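Local coordinates for possible sortase-like protein (Corynebacterium diphtheriae, PDB 5UUS) that probably acts as a membrane-tethered class E sortase, a cysteine transpeptidase and hydrolase of the kind that links proteins to the bacterial surface, at residues P29-T34 against R115-V120; R43-Q48 against A224-G229; P125-G130 against H156-F161. All blocks are in the same frame, centred on the assembly; numbering follows the deposited sequence.

Contact 1: residues P29-T34 against R115-V120; sequences PRKKLT and RTSWSV
The ring of Pro29 meets the turn at Arg115 and Thr116 through one ring atom. Its CB lies 3.2 Å from Arg115 O.

Thr116 is the residue most covered. Its OG1 sits between the backbone N and the carbonyl carbon (chi1 58°), which puts CG2 anti to the carbonyl carbon. CG2 touches Pro29 O and Arg30 CA, each at 3.5 Å. Arg115 packs with its first carbon: CB is 3.4 Å from Arg30 O and 3.9 Å from Lys31 CB, and the guanidinium runs off from the loop.

Lys31 is extended beyond CG and crosses Thr116 at about a right angle. Its CD passes 3.5 Å from Thr116 OG1, and NZ makes a weak hydrogen bond to the same OG1 at 3.2 Å. NZ also bonds to Thr114 OG1, which takes Thr116 N and pairs with Ser117 OG as well. Arg30 turns away and bonds Arg26 O through NH1.

All six touching residues also meet crystal neighbours, so lattice packing may influence the path of this loop. The N-terminal loop here drapes over a beta-hairpin end, with an ST turn from Thr114 to Thr116 between strands 109-114 and 117-123.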
# COMPACT_ATOMS: atom_id res chain seq x y z
N PRO A 29 11.92 -3.96 19.33
CA PRO A 29 11.19 -3.24 18.28
C PRO A 29 9.95 -2.55 18.88
O PRO A 29 9.07 -3.22 19.40
CB PRO A 29 10.80 -4.36 17.30
CG PRO A 29 11.87 -5.39 17.47
CD PRO A 29 12.28 -5.33 18.95
N ARG A 30 9.93 -1.21 18.82
CA ARG A 30 8.87 -0.39 19.45
C ARG A 30 8.59 0.80 18.55
O ARG A 30 9.48 1.25 17.85
CB ARG A 30 9.31 0.12 20.81
CG ARG A 30 9.53 -0.98 21.84
CD ARG A 30 10.15 -0.40 23.13
NE ARG A 30 10.34 -1.49 24.07
CZ ARG A 30 11.38 -1.61 24.89
NH1 ARG A 30 12.32 -0.66 24.93
NH2 ARG A 30 11.44 -2.68 25.68
N LYS A 31 7.37 1.34 18.59
CA LYS A 31 7.11 2.52 17.77
C LYS A 31 6.04 3.36 18.43
O LYS A 31 5.28 2.86 19.26
CB LYS A 31 6.67 2.11 16.35
CG LYS A 31 5.27 1.55 16.31
CD LYS A 31 4.91 1.07 14.89
CE LYS A 31 3.57 0.40 14.88
NZ LYS A 31 3.37 -0.47 13.64
N LYS A 32 5.97 4.63 18.07
CA LYS A 32 4.86 5.46 18.56
C LYS A 32 3.56 5.02 17.90
O LYS A 32 3.56 4.54 16.76
CB LYS A 32 5.12 6.94 18.26
CG LYS A 32 6.52 7.37 18.51
CD LYS A 32 6.71 8.85 18.20
CE LYS A 32 8.12 9.28 18.54
NZ LYS A 32 8.37 10.71 18.20
N LEU A 33 2.44 5.18 18.60
CA LEU A 33 1.14 4.80 18.06
C LEU A 33 0.75 5.69 16.87
O LEU A 33 0.28 5.20 15.84
CB LEU A 33 0.06 4.88 19.14
CG LEU A 33 -1.40 4.80 18.68
CD1 LEU A 33 -1.69 3.46 18.07
CD2 LEU A 33 -2.34 5.06 19.86
N THR A 34 0.97 6.99 17.01
CA THR A 34 0.73 7.92 15.91
C THR A 34 2.05 8.46 15.40
O THR A 34 2.77 9.15 16.13
CB THR A 34 -0.18 9.09 16.32
OG1 THR A 34 -1.40 8.57 16.87
CG2 THR A 34 -0.48 9.98 15.10
N ARG A 115 8.69 -0.07 12.44
CA ARG A 115 9.62 -0.42 13.53
C ARG A 115 9.23 -1.71 14.31
O ARG A 115 10.08 -2.31 14.96
CB ARG A 115 9.76 0.76 14.47
CG ARG A 115 10.46 1.97 13.79
CD ARG A 115 10.47 3.14 14.75
NE ARG A 115 11.07 4.37 14.25
CZ ARG A 115 12.37 4.58 14.05
NH1 ARG A 115 13.27 3.62 14.26
NH2 ARG A 115 12.79 5.77 13.62
N THR A 116 7.98 -2.14 14.21
CA THR A 116 7.54 -3.32 14.94
C THR A 116 7.02 -4.45 14.06
O THR A 116 6.68 -5.51 14.59
CB THR A 116 6.42 -2.96 15.94
OG1 THR A 116 5.33 -2.38 15.22
CG2 THR A 116 6.89 -1.96 16.98
N SER A 117 6.94 -4.28 12.74
CA SER A 117 6.18 -5.26 11.97
C SER A 117 6.59 -5.35 10.49
O SER A 117 7.25 -4.46 9.96
CB SER A 117 4.69 -4.94 12.03
OG SER A 117 4.41 -3.77 11.27
N TRP A 118 6.17 -6.44 9.85
CA TRP A 118 6.28 -6.62 8.40
C TRP A 118 4.87 -6.84 7.88
O TRP A 118 4.10 -7.59 8.50
CB TRP A 118 7.18 -7.81 8.03
CG TRP A 118 8.63 -7.61 8.26
CD1 TRP A 118 9.38 -8.03 9.35
CD2 TRP A 118 9.56 -6.95 7.38
NE1 TRP A 118 10.69 -7.66 9.19
CE2 TRP A 118 10.83 -6.99 7.99
CE3 TRP A 118 9.43 -6.32 6.13
CZ2 TRP A 118 11.98 -6.44 7.40
CZ3 TRP A 118 10.57 -5.78 5.53
CH2 TRP A 118 11.83 -5.85 6.17
N SER A 119 4.52 -6.18 6.76
CA SER A 119 3.25 -6.38 6.07
C SER A 119 3.55 -6.71 4.61
O SER A 119 4.48 -6.16 4.02
CB SER A 119 2.36 -5.13 6.14
OG SER A 119 2.14 -4.72 7.46
N VAL A 120 2.77 -7.63 4.04
CA VAL A 120 2.85 -7.88 2.62
C VAL A 120 1.50 -7.58 2.03
O VAL A 120 0.50 -8.17 2.45
CB VAL A 120 3.23 -9.34 2.30
CG1 VAL A 120 3.19 -9.59 0.78
CG2 VAL A 120 4.60 -9.66 2.90

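Contact 2: residues R43-Q48 against A224-G229; sequences RMYIPQ and AALEEG
Ala225 O is approached from two parts of the chain. Glu228 N donates a hydrogen bond to it at 3.1 Å, and Pro47 CG packs against it at 3.4 Å. The hydrogen bond closes a turn of the 3-10 segment; the Pro47 contact is van der Waals packing. No hydrogen bond crosses between the two segments.

Pro47 carries the most buried area. Its CB also reaches Glu228 O at 3.7 Å, so the ring rests on backbone oxygens at the end of the 3-10 turn. On one flank Leu226 meets Tyr45. Leu226 CD2 is 3.8 Å from Tyr45 CB and makes an off-centre CH-pi contact with the ring, 4.3 Å from its centroid. Tyr45 OH is held by Glu113.

At the other end Gln48 bends at chi2 (56°), placing CD near the chain terminus. Its OE1 lies 3.6 Å from Gly229 CA. The Glu228 carboxylate has its own partner, a salt bridge from OE2 to Arg122.

The contact joins the exit of strand 40-45 to the C-terminal tail. A short 3-10 turn packs its apolar side on the outer surface of the sortase beta-barrel, above strands 109-114 and 117-123.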
# COMPACT_ATOMS: atom_id res chain seq x y z
N ARG A 43 9.12 1.75 5.80
CA ARG A 43 9.91 1.55 4.61
C ARG A 43 9.16 0.61 3.68
O ARG A 43 8.59 -0.38 4.13
CB ARG A 43 11.27 0.99 4.96
CG ARG A 43 12.17 0.81 3.77
CD ARG A 43 13.54 0.36 4.22
NE ARG A 43 14.20 1.34 5.08
CZ ARG A 43 14.93 1.02 6.14
NH1 ARG A 43 15.07 -0.26 6.49
NH2 ARG A 43 15.50 1.97 6.87
N MET A 44 9.15 0.91 2.38
CA MET A 44 8.47 0.01 1.44
C MET A 44 9.41 -0.54 0.38
O MET A 44 10.34 0.14 -0.06
CB MET A 44 7.27 0.70 0.75
CG MET A 44 7.60 1.93 -0.10
SD MET A 44 6.11 2.56 -0.95
CE MET A 44 5.85 1.31 -2.21
N TYR A 45 9.16 -1.80 0.01
CA TYR A 45 9.91 -2.50 -1.01
C TYR A 45 8.95 -3.06 -2.07
O TYR A 45 7.87 -3.57 -1.75
CB TYR A 45 10.70 -3.67 -0.42
CG TYR A 45 11.50 -3.41 0.82
CD1 TYR A 45 10.88 -3.25 2.06
CD2 TYR A 45 12.89 -3.41 0.78
CE1 TYR A 45 11.63 -3.05 3.22
CE2 TYR A 45 13.64 -3.20 1.94
CZ TYR A 45 13.00 -3.03 3.15
OH TYR A 45 13.75 -2.83 4.29
N ILE A 46 9.37 -3.02 -3.33
CA ILE A 46 8.64 -3.68 -4.40
C ILE A 46 9.62 -4.59 -5.13
O ILE A 46 10.34 -4.13 -6.02
CB ILE A 46 8.02 -2.66 -5.37
CG1 ILE A 46 7.14 -1.67 -4.60
CG2 ILE A 46 7.25 -3.39 -6.48
CD1 ILE A 46 6.33 -0.71 -5.47
N PRO A 47 9.66 -5.89 -4.75
CA PRO A 47 10.68 -6.84 -5.23
C PRO A 47 10.66 -6.97 -6.75
O PRO A 47 11.71 -7.16 -7.37
CB PRO A 47 10.28 -8.15 -4.54
CG PRO A 47 9.53 -7.70 -3.30
CD PRO A 47 8.77 -6.49 -3.73
N GLN A 48 9.50 -6.81 -7.36
CA GLN A 48 9.40 -6.87 -8.81
C GLN A 48 10.17 -5.72 -9.44
O GLN A 48 10.58 -5.80 -10.59
CB GLN A 48 7.94 -6.86 -9.28
CG GLN A 48 7.75 -7.35 -10.71
CD GLN A 48 8.32 -8.74 -10.92
OE1 GLN A 48 7.95 -9.67 -10.20
NE2 GLN A 48 9.24 -8.88 -11.87
N ALA A 224 9.12 -13.79 3.01
CA ALA A 224 9.63 -14.50 1.85
C ALA A 224 9.38 -13.71 0.57
O ALA A 224 10.06 -13.90 -0.44
CB ALA A 224 8.99 -15.86 1.74
N ALA A 225 8.39 -12.82 0.61
CA ALA A 225 8.01 -12.08 -0.58
C ALA A 225 9.17 -11.22 -1.09
O ALA A 225 9.26 -10.93 -2.28
CB ALA A 225 6.78 -11.21 -0.32
N LEU A 226 10.07 -10.84 -0.18
CA LEU A 226 11.24 -10.03 -0.54
C LEU A 226 12.16 -10.71 -1.55
O LEU A 226 12.89 -10.03 -2.28
CB LEU A 226 12.02 -9.66 0.74
CG LEU A 226 11.36 -8.57 1.58
CD1 LEU A 226 12.06 -8.37 2.92
CD2 LEU A 226 11.36 -7.25 0.81
N GLU A 227 12.12 -12.04 -1.61
CA GLU A 227 12.99 -12.83 -2.49
C GLU A 227 12.42 -13.04 -3.89
O GLU A 227 13.03 -13.72 -4.71
CB GLU A 227 13.27 -14.19 -1.87
CG GLU A 227 13.43 -14.17 -0.36
CD GLU A 227 14.55 -13.25 0.09
OE1 GLU A 227 15.51 -13.07 -0.69
OE2 GLU A 227 14.46 -12.72 1.23
N GLU A 228 11.25 -12.46 -4.15
CA GLU A 228 10.58 -12.59 -5.44
C GLU A 228 11.14 -11.67 -6.54
O GLU A 228 12.06 -10.87 -6.31
CB GLU A 228 9.08 -12.31 -5.28
CG GLU A 228 8.37 -13.32 -4.42
CD GLU A 228 6.93 -12.96 -4.17
OE1 GLU A 228 6.43 -11.99 -4.79
OE2 GLU A 228 6.30 -13.65 -3.33
N GLY A 229 10.58 -11.79 -7.74
CA GLY A 229 11.01 -10.97 -8.86
C GLY A 229 12.23 -11.53 -9.56
O GLY A 229 12.46 -11.24 -10.74
OXT GLY A 229 13.00 -12.30 -8.98

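Contact 3: residues P125-G130 against H156-F161; sequences PVDSSG and HVNGRF. With ACT (acetate ion), chain F.
Asp127 and Asn158 face each other as a reciprocal pair, with carboxylate and amide planes 68° apart. Asn158 ND2 donates to Asp127 OD1 at 3.1 Å. The bond is nearly straight (174°), OD1 lies in the amide plane, and the donor comes nearly along its C-O axis. In return, Asp127 N donates to Asn158 OD1 at 2.9 Å, tilted from the amide carbonyl plane.

Asn158 CG is anti to its backbone N (chi1 -161°); from there the amide reaches Asp127 with both OD1 and ND2. ND2 also bonds OXT of an acetate ion, probably from crystallisation, at 3.0 Å. A water donates to both Asp127 OD1 and Arg160 O and so bridges the loop to the strand.

Gly159 N adds a backbone bond to Pro125 O at 2.9 Å, the donor lying above the carbonyl plane. Val126 CG2 lies over one face of the Arg160 guanidinium, 4.3 Å above the plane and offset toward the rim. Arg160 NH1 bonds to Leu104 O.

The loop between strand 117-123 and helix 130-137 is thus tied to the start of strand 160-163. Pro125 packs on helix 130-137, whose Arg133 bonds Val157 O, and Gly159 and Phe161 pair with strand 204-216.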
# COMPACT_ATOMS: atom_id res chain seq x y z
N PRO A 125 -6.52 -7.52 -8.72
CA PRO A 125 -6.76 -7.64 -10.18
C PRO A 125 -7.06 -6.31 -10.89
O PRO A 125 -7.83 -5.47 -10.41
CB PRO A 125 -7.98 -8.58 -10.25
CG PRO A 125 -7.87 -9.41 -9.00
CD PRO A 125 -7.34 -8.47 -7.94
N VAL A 126 -6.43 -6.13 -12.06
CA VAL A 126 -6.55 -4.91 -12.85
C VAL A 126 -7.49 -5.11 -14.07
O VAL A 126 -7.26 -5.99 -14.89
CB VAL A 126 -5.15 -4.46 -13.33
CG1 VAL A 126 -5.24 -3.21 -14.18
CG2 VAL A 126 -4.22 -4.24 -12.12
N ASP A 127 -8.56 -4.32 -14.13
CA ASP A 127 -9.47 -4.23 -15.28
C ASP A 127 -10.33 -5.48 -15.51
O ASP A 127 -11.38 -5.39 -16.14
CB ASP A 127 -8.69 -3.91 -16.58
CG ASP A 127 -8.06 -2.53 -16.58
OD1 ASP A 127 -8.46 -1.68 -15.76
OD2 ASP A 127 -7.16 -2.29 -17.41
N SER A 128 -9.91 -6.63 -15.01
CA SER A 128 -10.68 -7.85 -15.24
C SER A 128 -11.94 -7.90 -14.37
O SER A 128 -12.07 -7.14 -13.42
CB SER A 128 -9.81 -9.08 -14.99
OG SER A 128 -9.12 -8.94 -13.77
N SER A 129 -12.88 -8.77 -14.72
CA SER A 129 -14.09 -8.98 -13.92
C SER A 129 -14.52 -10.44 -14.01
O SER A 129 -14.01 -11.20 -14.84
CB SER A 129 -15.23 -8.08 -14.39
OG SER A 129 -15.57 -8.39 -15.74
N GLY A 130 -15.45 -10.84 -13.14
CA GLY A 130 -16.02 -12.17 -13.21
C GLY A 130 -14.98 -13.26 -13.06
O GLY A 130 -14.11 -13.20 -12.20
N HIS A 156 -16.02 -3.86 -6.74
CA HIS A 156 -15.83 -2.62 -7.51
C HIS A 156 -14.39 -2.07 -7.48
O HIS A 156 -14.09 -1.08 -8.12
CB HIS A 156 -16.78 -1.55 -6.96
CG HIS A 156 -16.41 -1.08 -5.59
ND1 HIS A 156 -16.68 -1.82 -4.45
CD2 HIS A 156 -15.75 0.03 -5.17
CE1 HIS A 156 -16.22 -1.17 -3.39
NE2 HIS A 156 -15.63 -0.06 -3.80
N VAL A 157 -13.49 -2.71 -6.74
CA VAL A 157 -12.17 -2.11 -6.52
C VAL A 157 -11.16 -2.60 -7.54
O VAL A 157 -10.74 -3.74 -7.51
CB VAL A 157 -11.64 -2.42 -5.09
CG1 VAL A 157 -10.27 -1.74 -4.89
CG2 VAL A 157 -12.65 -1.96 -4.02
N ASN A 158 -10.80 -1.71 -8.46
CA ASN A 158 -9.82 -1.99 -9.51
C ASN A 158 -8.40 -1.84 -8.96
O ASN A 158 -8.11 -0.87 -8.26
CB ASN A 158 -10.05 -1.01 -10.69
CG ASN A 158 -9.42 -1.47 -11.99
OD1 ASN A 158 -8.58 -2.37 -12.01
ND2 ASN A 158 -9.82 -0.82 -13.10
N GLY A 159 -7.51 -2.79 -9.24
CA GLY A 159 -6.13 -2.69 -8.76
C GLY A 159 -5.36 -1.49 -9.28
O GLY A 159 -4.40 -1.06 -8.65
N ARG A 160 -5.73 -0.95 -10.45
CA ARG A 160 -5.10 0.27 -10.97
C ARG A 160 -6.04 1.02 -11.90
O ARG A 160 -6.73 0.41 -12.72
CB ARG A 160 -3.78 -0.05 -11.70
CG ARG A 160 -3.01 1.21 -12.21
CD ARG A 160 -1.63 0.85 -12.80
NE ARG A 160 -1.76 -0.24 -13.76
CZ ARG A 160 -1.06 -1.37 -13.73
NH1 ARG A 160 -0.12 -1.53 -12.81
NH2 ARG A 160 -1.29 -2.33 -14.63
N PHE A 161 -6.10 2.33 -11.75
CA PHE A 161 -6.94 3.15 -12.63
C PHE A 161 -6.49 4.60 -12.56
O PHE A 161 -5.67 4.97 -11.71
CB PHE A 161 -8.44 3.02 -12.28
CG PHE A 161 -8.81 3.47 -10.88
CD1 PHE A 161 -8.65 2.61 -9.79
CD2 PHE A 161 -9.34 4.73 -10.65
CE1 PHE A 161 -8.99 3.01 -8.49
CE2 PHE A 161 -9.67 5.15 -9.35
CZ PHE A 161 -9.52 4.26 -8.26
C ACT F . -13.00 1.64 -13.53
O ACT F . -12.46 2.65 -14.06
OXT ACT F . -12.22 0.90 -12.90
CH3 ACT F . -14.48 1.36 -13.66
O HOH W 1 -6.68 0.31 -15.44

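Contacts 1 and 2 are neighbours, their centres 18 Å apart, and strand 117-123 joins them. Trp118 CZ3 lies 3.7 Å from Tyr45 CE1 and 4.0 Å from Leu226 CD1. Further along the strand, Val120 CG1 packs on Ala225 CB at 4.1 Å. The N-terminal loop and the C-terminal tail therefore both pack against the region of strand 117-123. Contact 3 stands apart, its centre about 30 Å from that of contact 1, across the chain's centre, and about 22 Å from that of contact 2. Its nearest atoms to contact 2 are still about 10 Å away. All three reach the same sheet. All lie away from the predicted catalytic residues His90 and Cys195, the latter present as S-hydroxycysteine.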